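Local coordinates for cryptic loci regulator 2 (Schizosaccharomyces pombe 972h-, PDB 5IKJ), which acts upstream of histone deacetylases in transcriptional silencing and is required for nucleosome positioning at heterochromatic loci and for silencing by the SHREC complex, at residues L431-D436 with Y473-H478; W238-R243 with P498-G503; I260-N265 with D531-L536; E255-I260 with C292-N297. One frame throughout, in Å; residues are numbered along the deposited sequence.

Interaction 1 of 4, residues L431-D436 with Y473-H478; sequences LWTQID and YFRCLH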
# COMPACT_ATOMS: atom_id res chain seq x y z
N LEU A 431 18.44 -13.44 3.63
CA LEU A 431 19.00 -13.94 2.38
C LEU A 431 18.57 -15.38 2.17
O LEU A 431 18.59 -16.19 3.10
CB LEU A 431 20.53 -13.84 2.38
CG LEU A 431 21.09 -12.46 2.77
CD1 LEU A 431 22.60 -12.52 2.87
CD2 LEU A 431 20.65 -11.40 1.77
N TRP A 432 18.18 -15.71 0.94
CA TRP A 432 17.64 -17.02 0.61
C TRP A 432 18.31 -17.57 -0.64
O TRP A 432 18.93 -16.85 -1.42
CB TRP A 432 16.12 -16.95 0.36
CG TRP A 432 15.33 -16.48 1.53
CD1 TRP A 432 15.35 -15.23 2.09
CD2 TRP A 432 14.37 -17.24 2.28
NE1 TRP A 432 14.47 -15.18 3.15
CE2 TRP A 432 13.86 -16.39 3.28
CE3 TRP A 432 13.90 -18.55 2.19
CZ2 TRP A 432 12.90 -16.82 4.20
CZ3 TRP A 432 12.95 -18.97 3.10
CH2 TRP A 432 12.46 -18.11 4.09
N THR A 433 18.16 -18.88 -0.81
CA THR A 433 18.50 -19.56 -2.05
C THR A 433 17.27 -20.30 -2.55
O THR A 433 16.40 -20.70 -1.76
CB THR A 433 19.67 -20.55 -1.87
OG1 THR A 433 20.13 -20.99 -3.15
CG2 THR A 433 19.25 -21.75 -1.04
N GLN A 434 17.18 -20.48 -3.86
CA GLN A 434 16.07 -21.19 -4.48
C GLN A 434 16.59 -22.42 -5.22
O GLN A 434 17.66 -22.37 -5.83
CB GLN A 434 15.29 -20.29 -5.44
CG GLN A 434 16.07 -19.87 -6.68
CD GLN A 434 15.35 -18.82 -7.50
OE1 GLN A 434 15.95 -17.85 -7.95
NE2 GLN A 434 14.05 -19.02 -7.71
N ILE A 435 15.84 -23.51 -5.14
CA ILE A 435 16.22 -24.78 -5.75
C ILE A 435 15.08 -25.23 -6.65
O ILE A 435 13.96 -25.43 -6.18
CB ILE A 435 16.54 -25.85 -4.70
CG1 ILE A 435 17.61 -25.36 -3.73
CG2 ILE A 435 16.98 -27.15 -5.37
CD1 ILE A 435 17.06 -24.71 -2.47
N ASP A 436 15.37 -25.41 -7.94
CA ASP A 436 14.41 -25.96 -8.89
C ASP A 436 14.63 -27.46 -8.96
O ASP A 436 15.66 -27.93 -9.45
CB ASP A 436 14.57 -25.31 -10.26
CG ASP A 436 13.37 -25.55 -11.16
OD1 ASP A 436 12.54 -26.42 -10.82
OD2 ASP A 436 13.26 -24.87 -12.20
N TYR A 473 11.95 -24.67 -4.60
CA TYR A 473 12.04 -24.77 -3.15
C TYR A 473 12.96 -23.67 -2.63
O TYR A 473 13.97 -23.35 -3.27
CB TYR A 473 12.56 -26.16 -2.76
CG TYR A 473 12.76 -26.40 -1.28
CD1 TYR A 473 11.67 -26.49 -0.42
CD2 TYR A 473 14.03 -26.59 -0.75
CE1 TYR A 473 11.85 -26.73 0.93
CE2 TYR A 473 14.21 -26.83 0.60
CZ TYR A 473 13.12 -26.90 1.43
OH TYR A 473 13.31 -27.14 2.78
N PHE A 474 12.61 -23.09 -1.49
CA PHE A 474 13.31 -21.93 -0.96
C PHE A 474 13.83 -22.22 0.45
O PHE A 474 13.12 -22.81 1.27
CB PHE A 474 12.40 -20.70 -0.93
CG PHE A 474 11.88 -20.30 -2.29
CD1 PHE A 474 12.67 -19.59 -3.17
CD2 PHE A 474 10.59 -20.64 -2.68
CE1 PHE A 474 12.20 -19.22 -4.41
CE2 PHE A 474 10.11 -20.28 -3.92
CZ PHE A 474 10.92 -19.57 -4.79
N ARG A 475 15.07 -21.80 0.71
CA ARG A 475 15.71 -21.99 2.00
C ARG A 475 16.44 -20.72 2.41
O ARG A 475 17.08 -20.07 1.58
CB ARG A 475 16.71 -23.15 1.98
CG ARG A 475 16.13 -24.49 2.40
CD ARG A 475 17.23 -25.50 2.71
NE ARG A 475 18.30 -25.48 1.71
CZ ARG A 475 19.45 -24.82 1.83
NH1 ARG A 475 19.71 -24.10 2.92
NH2 ARG A 475 20.35 -24.87 0.86
N CYS A 476 16.35 -20.38 3.69
CA CYS A 476 17.12 -19.28 4.25
C CYS A 476 18.55 -19.74 4.53
O CYS A 476 18.77 -20.84 5.05
CB CYS A 476 16.47 -18.76 5.53
SG CYS A 476 17.17 -17.21 6.15
N LEU A 477 19.52 -18.90 4.18
CA LEU A 477 20.92 -19.26 4.25
C LEU A 477 21.57 -18.93 5.59
O LEU A 477 22.78 -19.16 5.75
CB LEU A 477 21.71 -18.56 3.14
CG LEU A 477 21.54 -19.02 1.69
CD1 LEU A 477 22.53 -18.26 0.81
CD2 LEU A 477 21.74 -20.52 1.54
N HIS A 478 20.83 -18.39 6.56
CA HIS A 478 21.45 -17.90 7.78
C HIS A 478 20.49 -18.08 8.95
O HIS A 478 19.35 -18.53 8.79
CB HIS A 478 21.85 -16.43 7.63
CG HIS A 478 20.70 -15.52 7.35
ND1 HIS A 478 19.87 -15.05 8.35
CD2 HIS A 478 20.22 -15.00 6.20
CE1 HIS A 478 18.94 -14.27 7.82
NE2 HIS A 478 19.13 -14.23 6.51
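The indole of W432 lies over C476 in an antiparallel pair of neighbouring beta strands. C476 CB sits 4.0 Å from the centroid of the six-membered ring, almost on its normal, as a CH-pi contact. The sulfur reaches over the five-membered ring at 4.6 Å from its centroid. CG of W432 is anti to the carbonyl carbon (chi1 -61°), and CE3 comes down on the backbone between R475 and C476. F411 also meets the indole, with nearly parallel ring planes. An alanine in place of W432 would probably leave C476 CB and SG without their aromatic cover and open a gap beside F411.

On the same face, Q434 CB packs on F474 CE1 at 3.4 Å, and the two side chains point the same way. The F474 side chain also touches L463 and V466 of helix 461-469. The other face carries T433, I435, Y473 and R475. There T433 CG2 lies over one face of the R475 guanidinium, and I435 CD1 meets Y473 CD2.

T433 with R475 and I435 with Y473 are the hydrogen-bonded pairs. Both segments lie in the Clr2 family region assigned to the SH3 clan. Past C476 the strand pairing ends, but L477 N still donates to L431 O at 3.1 Å. At the polar edge H478 takes over: its NE2 accepts L431 N at 3.1 Å, with the donor only 2° out of the imidazole plane.

Interaction 2 of 4, residues W238-R243 with P498-G503; sequences WPSSYR and PWFVKG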
# COMPACT_ATOMS: atom_id res chain seq x y z
N TRP A 238 -1.12 -9.72 -4.83
CA TRP A 238 -0.95 -9.99 -6.26
C TRP A 238 0.48 -9.69 -6.66
O TRP A 238 0.74 -8.82 -7.50
CB TRP A 238 -1.94 -9.16 -7.07
CG TRP A 238 -3.30 -9.05 -6.45
CD1 TRP A 238 -3.82 -7.97 -5.80
CD2 TRP A 238 -4.31 -10.07 -6.40
NE1 TRP A 238 -5.09 -8.24 -5.36
CE2 TRP A 238 -5.42 -9.52 -5.71
CE3 TRP A 238 -4.39 -11.38 -6.88
CZ2 TRP A 238 -6.59 -10.25 -5.49
CZ3 TRP A 238 -5.55 -12.10 -6.65
CH2 TRP A 238 -6.63 -11.53 -5.97
N PRO A 239 1.45 -10.40 -6.07
CA PRO A 239 2.86 -10.01 -6.25
C PRO A 239 3.43 -10.33 -7.62
O PRO A 239 4.32 -9.61 -8.09
CB PRO A 239 3.58 -10.79 -5.15
CG PRO A 239 2.71 -11.98 -4.91
CD PRO A 239 1.30 -11.50 -5.10
N SER A 240 2.97 -11.40 -8.28
CA SER A 240 3.54 -11.79 -9.57
C SER A 240 2.88 -10.92 -10.64
O SER A 240 1.89 -11.31 -11.27
CB SER A 240 3.32 -13.28 -9.83
OG SER A 240 4.25 -13.76 -10.79
N SER A 241 3.44 -9.74 -10.85
CA SER A 241 2.78 -8.72 -11.65
C SER A 241 3.76 -7.59 -11.93
O SER A 241 4.84 -7.51 -11.34
CB SER A 241 1.54 -8.18 -10.92
OG SER A 241 1.89 -7.65 -9.66
N TYR A 242 3.36 -6.71 -12.85
CA TYR A 242 4.08 -5.47 -13.10
C TYR A 242 3.49 -4.35 -12.25
O TYR A 242 2.33 -4.39 -11.85
CB TYR A 242 4.04 -5.12 -14.58
CG TYR A 242 4.81 -6.09 -15.44
CD1 TYR A 242 6.17 -5.89 -15.68
CD2 TYR A 242 4.20 -7.21 -15.98
CE1 TYR A 242 6.88 -6.78 -16.46
CE2 TYR A 242 4.92 -8.11 -16.76
CZ TYR A 242 6.26 -7.89 -16.99
OH TYR A 242 6.97 -8.78 -17.76
N ARG A 243 4.32 -3.35 -11.97
CA ARG A 243 4.03 -2.39 -10.92
C ARG A 243 3.86 -0.99 -11.49
O ARG A 243 4.48 -0.62 -12.50
CB ARG A 243 5.13 -2.41 -9.85
CG ARG A 243 5.19 -3.75 -9.13
CD ARG A 243 6.39 -3.90 -8.22
NE ARG A 243 6.28 -5.10 -7.40
CZ ARG A 243 7.27 -5.63 -6.69
NH1 ARG A 243 8.47 -5.07 -6.69
NH2 ARG A 243 7.06 -6.73 -5.98
N PRO A 498 9.63 -17.75 -10.99
CA PRO A 498 10.38 -18.50 -12.01
C PRO A 498 9.68 -18.59 -13.35
O PRO A 498 10.35 -18.70 -14.38
CB PRO A 498 10.56 -19.88 -11.36
CG PRO A 498 9.47 -19.99 -10.36
CD PRO A 498 9.21 -18.60 -9.86
N TRP A 499 8.34 -18.53 -13.38
CA TRP A 499 7.61 -18.55 -14.64
C TRP A 499 7.50 -17.17 -15.27
O TRP A 499 7.07 -17.06 -16.42
CB TRP A 499 6.20 -19.10 -14.42
CG TRP A 499 5.36 -18.25 -13.50
CD1 TRP A 499 4.71 -17.09 -13.82
CD2 TRP A 499 5.08 -18.50 -12.12
NE1 TRP A 499 4.05 -16.60 -12.72
CE2 TRP A 499 4.26 -17.45 -11.66
CE3 TRP A 499 5.45 -19.51 -11.22
CZ2 TRP A 499 3.80 -17.38 -10.35
CZ3 TRP A 499 4.99 -19.43 -9.92
CH2 TRP A 499 4.17 -18.38 -9.49
N PHE A 500 7.89 -16.11 -14.55
CA PHE A 500 7.60 -14.75 -14.98
C PHE A 500 8.33 -14.38 -16.27
O PHE A 500 7.82 -13.57 -17.05
CB PHE A 500 7.96 -13.77 -13.86
CG PHE A 500 7.39 -12.40 -14.05
CD1 PHE A 500 6.09 -12.11 -13.68
CD2 PHE A 500 8.16 -11.38 -14.60
CE1 PHE A 500 5.57 -10.84 -13.84
CE2 PHE A 500 7.64 -10.11 -14.76
CZ PHE A 500 6.35 -9.84 -14.39
N VAL A 501 9.51 -14.95 -16.51
CA VAL A 501 10.35 -14.54 -17.63
C VAL A 501 10.99 -15.78 -18.24
O VAL A 501 11.88 -16.38 -17.62
CB VAL A 501 11.43 -13.53 -17.21
CG1 VAL A 501 12.05 -12.89 -18.44
CG2 VAL A 501 10.87 -12.48 -16.27
N LYS A 502 10.55 -16.15 -19.44
CA LYS A 502 11.32 -17.07 -20.26
C LYS A 502 12.61 -16.38 -20.69
O LYS A 502 12.57 -15.29 -21.27
CB LYS A 502 10.50 -17.50 -21.48
CG LYS A 502 10.08 -16.34 -22.37
CD LYS A 502 9.24 -16.79 -23.55
CE LYS A 502 8.91 -15.60 -24.44
NZ LYS A 502 8.11 -15.98 -25.63
N GLY A 503 13.74 -16.99 -20.40
CA GLY A 503 15.03 -16.38 -20.66
C GLY A 503 15.64 -15.76 -19.42
O GLY A 503 15.25 -16.04 -18.29
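F500 drives its CZ against one face of the Y242 ring. CZ stands 3.2 Å above that face, displaced toward the rim. The closest carbons, Y242 CZ and F500 CZ, are 3.3 Å apart. The ring planes meet at 46°, so the pair is neither a parallel stack nor a T-shape. CG of F500 is anti to its backbone N (chi1 -166°), on the side of the 238-243 loop. F500 CE1 also approaches S241 N at 3.8 Å.

Beside this pair, S240 OG lies 3.4 Å from W499 NE1 and 3.8 Å from F500 CD1. The same hydroxyl has a weak hydrogen bond to E497.

The next shell surrounds both loops. S240 is the centre of an inverse gamma turn, and S241 OG donates to W238 O at 2.7 Å, tying the loop to the end of helix 214-237. Y242 N is bonded to the hydroxyl of Y290, and Y242 OH makes a weak bond to I309 O. Y496 lies nearly parallel to the F500 ring, and P311 touches both Y242 and F500. F284 of helix 278-285 packs on S240 and W499.

An alanine in place of Y242 would probably leave F500 CZ without the ring it rests on and open a gap next to P311.

The contact joins the loop between helix 214-237 and strand 247-252 of the five-stranded sheet to the loop after strand 491-494 of the mixed sheet. It rests mainly on aromatic packing, with polar bonds lying around it, so the fit probably depends mainly on ring shape.

Interaction 3 of 4, residues I260-N265 with D531-L536; sequences IIVARN and DFYEYL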
# COMPACT_ATOMS: atom_id res chain seq x y z
N ILE A 260 5.40 2.58 -20.10
CA ILE A 260 5.39 2.74 -18.65
C ILE A 260 4.01 2.35 -18.15
O ILE A 260 2.99 2.76 -18.73
CB ILE A 260 5.74 4.18 -18.22
CG1 ILE A 260 5.79 4.28 -16.69
CG2 ILE A 260 4.73 5.18 -18.78
CD1 ILE A 260 6.63 5.42 -16.18
N ILE A 261 3.96 1.56 -17.09
CA ILE A 261 2.69 1.20 -16.48
C ILE A 261 2.09 2.44 -15.84
O ILE A 261 2.69 3.04 -14.94
CB ILE A 261 2.87 0.07 -15.45
CG1 ILE A 261 3.64 -1.11 -16.05
CG2 ILE A 261 1.51 -0.39 -14.91
CD1 ILE A 261 2.89 -1.89 -17.12
N VAL A 262 0.92 2.86 -16.32
CA VAL A 262 0.19 3.99 -15.75
C VAL A 262 -0.91 3.54 -14.79
O VAL A 262 -1.18 4.23 -13.81
CB VAL A 262 -0.39 4.86 -16.88
CG1 VAL A 262 -1.13 6.05 -16.30
CG2 VAL A 262 0.72 5.30 -17.83
N ALA A 263 -1.57 2.42 -15.06
CA ALA A 263 -2.72 1.98 -14.29
C ALA A 263 -2.84 0.48 -14.47
O ALA A 263 -2.19 -0.12 -15.32
CB ALA A 263 -4.00 2.70 -14.72
N ARG A 264 -3.69 -0.12 -13.64
CA ARG A 264 -3.92 -1.56 -13.69
C ARG A 264 -5.16 -1.83 -12.86
O ARG A 264 -5.49 -1.06 -11.95
CB ARG A 264 -2.72 -2.35 -13.15
CG ARG A 264 -2.59 -2.28 -11.64
CD ARG A 264 -1.21 -2.69 -11.16
NE ARG A 264 -1.13 -2.61 -9.71
CZ ARG A 264 -0.06 -2.94 -8.99
NH1 ARG A 264 1.04 -3.37 -9.60
NH2 ARG A 264 -0.08 -2.82 -7.68
N ASN A 265 -5.86 -2.92 -13.18
CA ASN A 265 -7.08 -3.26 -12.47
C ASN A 265 -7.20 -4.77 -12.40
O ASN A 265 -6.73 -5.49 -13.29
CB ASN A 265 -8.31 -2.66 -13.15
CG ASN A 265 -8.49 -3.16 -14.57
OD1 ASN A 265 -7.96 -2.58 -15.52
ND2 ASN A 265 -9.24 -4.25 -14.73
N ASP A 531 -7.50 12.50 -20.84
CA ASP A 531 -8.31 11.64 -21.70
C ASP A 531 -8.00 10.17 -21.45
O ASP A 531 -8.89 9.32 -21.59
CB ASP A 531 -8.07 11.99 -23.17
CG ASP A 531 -6.62 11.85 -23.57
OD1 ASP A 531 -5.75 12.00 -22.69
OD2 ASP A 531 -6.35 11.59 -24.76
N PHE A 532 -6.75 9.85 -21.10
CA PHE A 532 -6.36 8.49 -20.77
C PHE A 532 -7.39 7.81 -19.88
O PHE A 532 -7.81 6.67 -20.13
CB PHE A 532 -5.00 8.51 -20.07
CG PHE A 532 -4.43 7.15 -19.78
CD1 PHE A 532 -4.73 6.50 -18.59
CD2 PHE A 532 -3.58 6.53 -20.68
CE1 PHE A 532 -4.20 5.25 -18.32
CE2 PHE A 532 -3.05 5.29 -20.41
CZ PHE A 532 -3.36 4.65 -19.23
N TYR A 533 -7.82 8.49 -18.82
CA TYR A 533 -8.71 7.90 -17.84
C TYR A 533 -10.16 7.86 -18.31
O TYR A 533 -10.93 7.02 -17.83
CB TYR A 533 -8.59 8.66 -16.52
CG TYR A 533 -7.17 8.63 -15.98
CD1 TYR A 533 -6.72 7.58 -15.21
CD2 TYR A 533 -6.28 9.65 -16.29
CE1 TYR A 533 -5.43 7.54 -14.73
CE2 TYR A 533 -4.98 9.63 -15.82
CZ TYR A 533 -4.56 8.57 -15.04
OH TYR A 533 -3.27 8.54 -14.57
N GLU A 534 -10.47 8.64 -19.33
CA GLU A 534 -11.78 8.59 -19.95
C GLU A 534 -11.77 7.29 -20.76
O GLU A 534 -12.63 6.44 -20.59
CB GLU A 534 -12.03 9.80 -20.85
CG GLU A 534 -13.31 9.71 -21.65
CD GLU A 534 -13.90 11.07 -21.97
OE1 GLU A 534 -13.15 12.06 -22.04
OE2 GLU A 534 -15.13 11.15 -22.16
N TYR A 535 -10.76 7.13 -21.63
CA TYR A 535 -10.60 5.91 -22.41
C TYR A 535 -10.57 4.68 -21.50
O TYR A 535 -11.28 3.70 -21.74
CB TYR A 535 -9.33 5.98 -23.25
CG TYR A 535 -9.35 7.03 -24.34
CD1 TYR A 535 -10.22 6.93 -25.41
CD2 TYR A 535 -8.47 8.11 -24.30
CE1 TYR A 535 -10.24 7.88 -26.41
CE2 TYR A 535 -8.48 9.06 -25.30
CZ TYR A 535 -9.36 8.95 -26.35
OH TYR A 535 -9.37 9.90 -27.34
N LEU A 536 -9.74 4.73 -20.46
CA LEU A 536 -9.58 3.58 -19.57
C LEU A 536 -10.93 3.12 -19.03
O LEU A 536 -11.26 1.93 -19.10
CB LEU A 536 -8.64 3.94 -18.42
CG LEU A 536 -7.93 2.78 -17.70
CD1 LEU A 536 -6.93 3.32 -16.70
CD2 LEU A 536 -8.91 1.85 -17.00
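V262 meets the end of the F532 ring, with the two side chains tip to tip. V262 CB is 3.8 Å from F532 CZ, and CG1 is 3.8 Å from CE1. CG1 is anti to the backbone N (chi1 -179°) and also touches Y533 OH at 3.7 Å. F532 and Y533 are in contact: F532 CD1 stands 3.9 Å above the centre of the Y533 ring.

One residue on, A263 CB lies 3.6 Å from L536 CD1 and near the plane of the F532 ring, at its edge. F532 and L536 are four residues apart in the helix, and L536 N bonds to F532 O. Both face the strand.

V262 and A263 can both point to the helix because they form a classic beta bulge opposite H291. Y300 and F302 of strand 300-304, two strands away in the same sheet, meet the F532 ring, and W527 and V528 touch V262. The other chain packs on Y533 and L536.

Helix 531-540 lies against the five-stranded antiparallel sheet; the axes of segments 260-265 and 531-536 are 38° apart. The contact is apolar, apart from the Y533 hydroxyl touching a methyl. Its hold comes from burial and close fit.

Interaction 4 of 4, residues E255-I260 with C292-N297; sequences ELIPAI and CKQLGN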
# COMPACT_ATOMS: atom_id res chain seq x y z
N GLU A 255 5.91 -6.31 -32.21
CA GLU A 255 6.63 -5.05 -32.06
C GLU A 255 6.99 -4.83 -30.60
O GLU A 255 6.11 -4.85 -29.73
CB GLU A 255 5.78 -3.88 -32.57
CG GLU A 255 5.37 -3.99 -34.03
CD GLU A 255 6.12 -3.03 -34.93
OE1 GLU A 255 6.49 -1.93 -34.47
OE2 GLU A 255 6.35 -3.39 -36.11
N LEU A 256 8.27 -4.60 -30.33
CA LEU A 256 8.74 -4.30 -28.98
C LEU A 256 8.60 -2.79 -28.75
O LEU A 256 9.33 -2.00 -29.35
CB LEU A 256 10.18 -4.75 -28.78
CG LEU A 256 10.47 -6.25 -28.67
CD1 LEU A 256 11.93 -6.47 -28.29
CD2 LEU A 256 9.55 -6.95 -27.67
N ILE A 257 7.67 -2.41 -27.89
CA ILE A 257 7.30 -1.01 -27.67
C ILE A 257 7.73 -0.62 -26.26
O ILE A 257 7.33 -1.29 -25.30
CB ILE A 257 5.80 -0.79 -27.87
CG1 ILE A 257 5.42 -1.03 -29.34
CG2 ILE A 257 5.39 0.62 -27.44
CD1 ILE A 257 3.93 -1.10 -29.58
N PRO A 258 8.54 0.43 -26.08
CA PRO A 258 8.84 0.89 -24.72
C PRO A 258 7.63 1.57 -24.11
O PRO A 258 6.98 2.40 -24.75
CB PRO A 258 10.01 1.87 -24.91
CG PRO A 258 10.40 1.78 -26.36
CD PRO A 258 9.20 1.27 -27.09
N ALA A 259 7.32 1.23 -22.86
CA ALA A 259 6.10 1.71 -22.23
C ALA A 259 6.33 1.87 -20.74
O ALA A 259 7.31 1.37 -20.18
CB ALA A 259 4.93 0.76 -22.49
N ILE A 260 5.40 2.58 -20.10
CA ILE A 260 5.39 2.74 -18.65
C ILE A 260 4.01 2.35 -18.15
O ILE A 260 2.99 2.76 -18.73
CB ILE A 260 5.74 4.18 -18.22
CG1 ILE A 260 5.79 4.28 -16.69
CG2 ILE A 260 4.73 5.18 -18.78
CD1 ILE A 260 6.63 5.42 -16.18
N CYS A 292 -0.96 1.17 -20.41
CA CYS A 292 0.38 1.71 -20.51
C CYS A 292 0.40 2.99 -21.33
O CYS A 292 -0.59 3.38 -21.95
CB CYS A 292 1.33 0.67 -21.12
SG CYS A 292 1.22 -0.95 -20.34
N LYS A 293 1.56 3.63 -21.30
CA LYS A 293 1.84 4.84 -22.07
C LYS A 293 3.18 4.64 -22.76
O LYS A 293 4.20 4.48 -22.08
CB LYS A 293 1.88 6.07 -21.15
CG LYS A 293 2.53 7.32 -21.76
CD LYS A 293 1.73 7.88 -22.93
CE LYS A 293 2.26 9.24 -23.35
NZ LYS A 293 3.72 9.21 -23.65
N GLN A 294 3.18 4.63 -24.09
CA GLN A 294 4.43 4.48 -24.81
C GLN A 294 5.36 5.65 -24.49
O GLN A 294 4.92 6.79 -24.30
CB GLN A 294 4.18 4.41 -26.32
CG GLN A 294 5.43 4.11 -27.13
CD GLN A 294 5.14 3.82 -28.59
OE1 GLN A 294 3.99 3.58 -28.97
NE2 GLN A 294 6.18 3.82 -29.41
N LEU A 295 6.65 5.35 -24.41
CA LEU A 295 7.66 6.34 -24.08
C LEU A 295 8.36 6.80 -25.35
O LEU A 295 8.88 5.98 -26.11
CB LEU A 295 8.67 5.77 -23.08
CG LEU A 295 8.07 5.41 -21.72
CD1 LEU A 295 9.04 4.59 -20.88
CD2 LEU A 295 7.65 6.67 -20.96
N GLY A 296 8.36 8.11 -25.58
CA GLY A 296 8.74 8.67 -26.86
C GLY A 296 7.58 8.85 -27.81
O GLY A 296 7.80 9.26 -28.96
N ASN A 297 6.36 8.55 -27.38
CA ASN A 297 5.17 8.65 -28.21
C ASN A 297 4.03 9.18 -27.34
O ASN A 297 4.13 9.25 -26.12
CB ASN A 297 4.79 7.30 -28.82
CG ASN A 297 5.11 7.22 -30.30
OD1 ASN A 297 4.31 6.73 -31.10
ND2 ASN A 297 6.29 7.70 -30.68
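Strands 255-260 and 292-294 run antiparallel with their axes at 130°; A259 with Q294 is a non-hydrogen-bonded pair and I260 with K293 a hydrogen-bonded one. I260 N donates to K293 O at 3.0 Å, and K293 N returns a bond to I260 O at 3.1 Å. L295 N continues the pairing beyond the strand with a bond to P258 O, approaching from above the carbonyl plane.

I257 CG2 presses on the flat end of Q294, 3.4 Å from CD, and the two side chains cross at about a right angle. Q294 CG is anti to its backbone N (chi1 -174°), and the chain beyond it is extended. Y301 of strand 300-304 touches both residues. Beside them A259 CB meets C292 CB at 3.9 Å.

On the other face I260 CG2 touches both K293 CB and L295 CD2. L295 CD1 lies against the carbonyl of A259, and its side chain is backed by A327 and I330 of helix 325-330. The K293 chain bends at chi2 and chi4. Its NZ bonds to Q294 O at 2.8 Å and to N297 O. These bonds bridge the turn after the strand, and N526 O adds a third acceptor. G296 in that turn has backbone angles that suit glycine.

The arrangement is that of adjacent inner strands in an antiparallel beta sheet, here the five-stranded sheet ordered 300-304, 288-294, 255-266, 247-252 and 309-311.

In the fold
Interactions 3 and 4 use the same strand, 255-266, and share I260. Interaction 4 pairs it with strand 288-294, while interaction 3 sets a helix on the sheet. They touch where F532 meets C292 and V262 meets K293. Interaction 2 reaches the same strand through a probable hydrogen bond between Y242 O and R264 NH1. Interaction 1 belongs to the other, mixed sheet; the centres of interactions 1 and 2 are about 18 Å apart, and the two do not touch. Interactions 2, 3 and 4 are buried, while interaction 1 is only partly buried. The strand pairs rely on backbone bonds, the helix contact on aliphatic and aromatic packing, and the loop contact mainly on aromatic rings.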